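Local coordinates for DUF5751 domain-containing protein (Sulfolobus tokodaii, PDB 2RBG) that is of unknown function, an archaeal member of an uncharacterised family that folds as an alpha/beta domain built on a parallel sheet, at residues I10-N14 and D15-N19. Residues are numbered along the deposited sequence; the frame is centred on the assembly and turned at random.
Sequences ISVNN and DNFEN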
ATOM      1  N   ILE A  10      13.009   2.005  -7.861  1.00  7.53           N
ATOM      2  CA  ILE A  10      12.963   2.770  -6.626  1.00  7.34           C
ATOM      3  C   ILE A  10      13.579   4.149  -6.760  1.00  8.82           C
ATOM      4  O   ILE A  10      14.624   4.327  -7.384  1.00 10.17           O
ATOM      5  CB  ILE A  10      13.671   2.025  -5.462  1.00  8.96           C
ATOM      6  CG1 ILE A  10      13.683   2.909  -4.208  1.00  7.62           C
ATOM      7  CG2 ILE A  10      15.100   1.652  -5.869  1.00  9.63           C
ATOM      8  CD1 ILE A  10      14.114   2.176  -2.932  1.00 11.33           C
ATOM      9  N   SER A  11      12.899   5.131  -6.180  1.00  8.33           N
ATOM     10  CA  SER A  11      13.381   6.499  -6.170  1.00 10.47           C
ATOM     11  C   SER A  11      13.002   7.087  -4.817  1.00  9.11           C
ATOM     12  O   SER A  11      11.837   7.385  -4.562  1.00 11.58           O
ATOM     13  CB  SER A  11      12.746   7.316  -7.294  1.00 13.19           C
ATOM     14  OG  SER A  11      13.310   8.616  -7.329  1.00 19.72           O
ATOM     15  N   VAL A  12      13.994   7.222  -3.946  1.00 11.21           N
ATOM     16  CA  VAL A  12      13.787   7.772  -2.612  1.00 11.41           C
ATOM     17  C   VAL A  12      14.984   8.621  -2.217  1.00 15.63           C
ATOM     18  O   VAL A  12      16.033   8.563  -2.858  1.00 16.75           O
ATOM     19  CB  VAL A  12      13.635   6.657  -1.544  1.00 11.30           C
ATOM     20  CG1 VAL A  12      12.388   5.834  -1.817  1.00  8.11           C
ATOM     21  CG2 VAL A  12      14.876   5.768  -1.532  1.00 12.03           C
ATOM     22  N   ASN A  13      14.817   9.412  -1.162  1.00 17.25           N
ATOM     23  CA  ASN A  13      15.898  10.244  -0.655  1.00 20.47           C
ATOM     24  C   ASN A  13      16.901   9.288  -0.013  1.00 19.38           C
ATOM     25  O   ASN A  13      16.536   8.183   0.387  1.00 18.17           O
ATOM     26  CB  ASN A  13      15.361  11.232   0.385  1.00 23.13           C
ATOM     27  CG  ASN A  13      14.407  12.248  -0.215  1.00 31.36           C
ATOM     28  OD1 ASN A  13      14.776  13.008  -1.112  1.00 36.96           O
ATOM     29  ND2 ASN A  13      13.174  12.268   0.281  1.00 34.18           N
ATOM     30  N   ASN A  14      18.156   9.709   0.089  1.00 18.03           N
ATOM     31  CA  ASN A  14      19.199   8.860   0.660  1.00 19.51           C
ATOM     32  C   ASN A  14      18.897   8.279   2.039  1.00 20.09           C
ATOM     33  O   ASN A  14      19.271   7.144   2.331  1.00 20.91           O
ATOM     34  CB  ASN A  14      20.527   9.617   0.734  1.00 20.73           C
ATOM     35  CG  ASN A  14      20.977  10.131  -0.614  1.00 23.53           C
ATOM     36  OD1 ASN A  14      20.717   9.514  -1.644  1.00 22.26           O
ATOM     37  ND2 ASN A  14      21.675  11.262  -0.612  1.00 26.38           N
ATOM     38  N   ASP A  15      18.223   9.047   2.888  1.00 20.00           N
ATOM     39  CA  ASP A  15      17.916   8.583   4.236  1.00 23.11           C
ATOM     40  C   ASP A  15      16.903   7.440   4.264  1.00 20.27           C
ATOM     41  O   ASP A  15      16.709   6.809   5.301  1.00 21.58           O
ATOM     42  CB  ASP A  15      17.398   9.746   5.089  1.00 23.65           C
ATOM     43  CG  ASP A  15      15.971  10.124   4.754  1.00 33.42           C
ATOM     44  OD1 ASP A  15      15.628  10.162   3.554  1.00 37.24           O
ATOM     45  OD2 ASP A  15      15.189  10.394   5.693  1.00 40.07           O
ATOM     46  N   ASN A  16      16.267   7.172   3.128  1.00 17.28           N
ATOM     47  CA  ASN A  16      15.267   6.110   3.047  1.00 16.22           C
ATOM     48  C   ASN A  16      15.742   4.786   2.451  1.00 17.13           C
ATOM     49  O   ASN A  16      15.007   3.801   2.488  1.00 15.71           O
ATOM     50  CB  ASN A  16      14.048   6.586   2.248  1.00 18.31           C
ATOM     51  CG  ASN A  16      13.055   7.360   3.092  1.00 21.25           C
ATOM     52  OD1 ASN A  16      12.730   6.959   4.209  1.00 23.56           O
ATOM     53  ND2 ASN A  16      12.553   8.464   2.552  1.00 19.07           N
ATOM     54  N   PHE A  17      16.956   4.744   1.914  1.00 14.63           N
ATOM     55  CA  PHE A  17      17.447   3.510   1.301  1.00 14.77           C
ATOM     56  C   PHE A  17      17.434   2.278   2.199  1.00 14.87           C
ATOM     57  O   PHE A  17      16.939   1.226   1.803  1.00  9.25           O
ATOM     58  CB  PHE A  17      18.858   3.707   0.734  1.00 12.16           C
ATOM     59  CG  PHE A  17      18.889   4.458  -0.564  1.00 11.38           C
ATOM     60  CD1 PHE A  17      18.096   4.053  -1.635  1.00 13.83           C
ATOM     61  CD2 PHE A  17      19.708   5.573  -0.721  1.00 14.52           C
ATOM     62  CE1 PHE A  17      18.116   4.748  -2.843  1.00 14.54           C
ATOM     63  CE2 PHE A  17      19.736   6.273  -1.923  1.00 14.67           C
ATOM     64  CZ  PHE A  17      18.939   5.861  -2.987  1.00 14.46           C
ATOM     65  N   GLU A  18      17.975   2.398   3.405  1.00 16.23           N
ATOM     66  CA  GLU A  18      18.009   1.256   4.306  1.00 16.73           C
ATOM     67  C   GLU A  18      16.625   0.667   4.557  1.00 16.00           C
ATOM     68  O   GLU A  18      16.430  -0.540   4.416  1.00 16.65           O
ATOM     69  CB  GLU A  18      18.669   1.645   5.633  1.00 23.36           C
ATOM     70  CG  GLU A  18      20.155   1.944   5.494  1.00 30.35           C
ATOM     71  CD  GLU A  18      20.823   2.274   6.814  1.00 37.35           C
ATOM     72  OE1 GLU A  18      20.800   1.423   7.729  1.00 37.02           O
ATOM     73  OE2 GLU A  18      21.374   3.387   6.935  1.00 40.39           O
ATOM     74  N   ASN A  19      15.666   1.515   4.911  1.00 16.87           N
ATOM     75  CA  ASN A  19      14.310   1.047   5.183  1.00 15.97           C
ATOM     76  C   ASN A  19      13.617   0.477   3.949  1.00 15.31           C
ATOM     77  O   ASN A  19      12.965  -0.567   4.024  1.00 13.61           O
ATOM     78  CB  ASN A  19      13.451   2.175   5.765  1.00 19.94           C
ATOM     79  CG  ASN A  19      13.934   2.636   7.125  1.00 26.59           C
ATOM     80  OD1 ASN A  19      14.287   1.825   7.981  1.00 28.74           O
ATOM     81  ND2 ASN A  19      13.935   3.948   7.340  1.00 31.96           N
TER
HETATM   82  O   HOH W   1      19.362   5.103   4.019  1.00 26.42           O
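Val12, Asn13 and Asn14 meet Asn16 and Phe17 in a local turn contact, where the chain leaves the C-terminal end of strand 6-11 and bends into helix 17-31. Two successive backbone bonds make the bend. The amide N of Asn16 bonds to the O of Asn13 at 2.9 Å. Phe17 N makes a weak bond of 3.4 Å to Asn14 O, although its N-H...O angle is near straight at 165°. A water extends this second link, donating to Asn14 O at 2.7 Å and accepting from Glu18 N, so it bridges the turn to the first turn of the helix. The Phe17 ring folds back over the turn because its CG stands anti to the carbonyl carbon, beside the backbone N (chi1 -77°). Val12 meets it obliquely through CG2, 3.6 Å from Phe17 CE1, while the amide of Asn14 lies alongside, its plane 25° from that of the ring, with Asn14 OD1 3.4 Å from Phe17 CE2, at the ring edge. Asn13 O sits over one ring face, offset toward the rim. Beyond the turn the ring packs on Val40, Leu49 and Leu52, so an alanine here would probably open a gap between the turn, strand 35-41 and helix 46-52, and deprive Val12 CG2 of the ring it rests against. Val12 also touches Asn16, their CB atoms 3.8 Å apart. The polar end of Asn16 turns to Asp95, whose OD2 takes both Asn16 ND2 and Asn13 N and thus ties the turn to the loop after strand 89-94. Such a tight turn from strand to helix is the first connection of a beta-alpha-beta unit, here at the central strand of a parallel sheet of order 3-2-1-4-5, as in Rossmann-like folds.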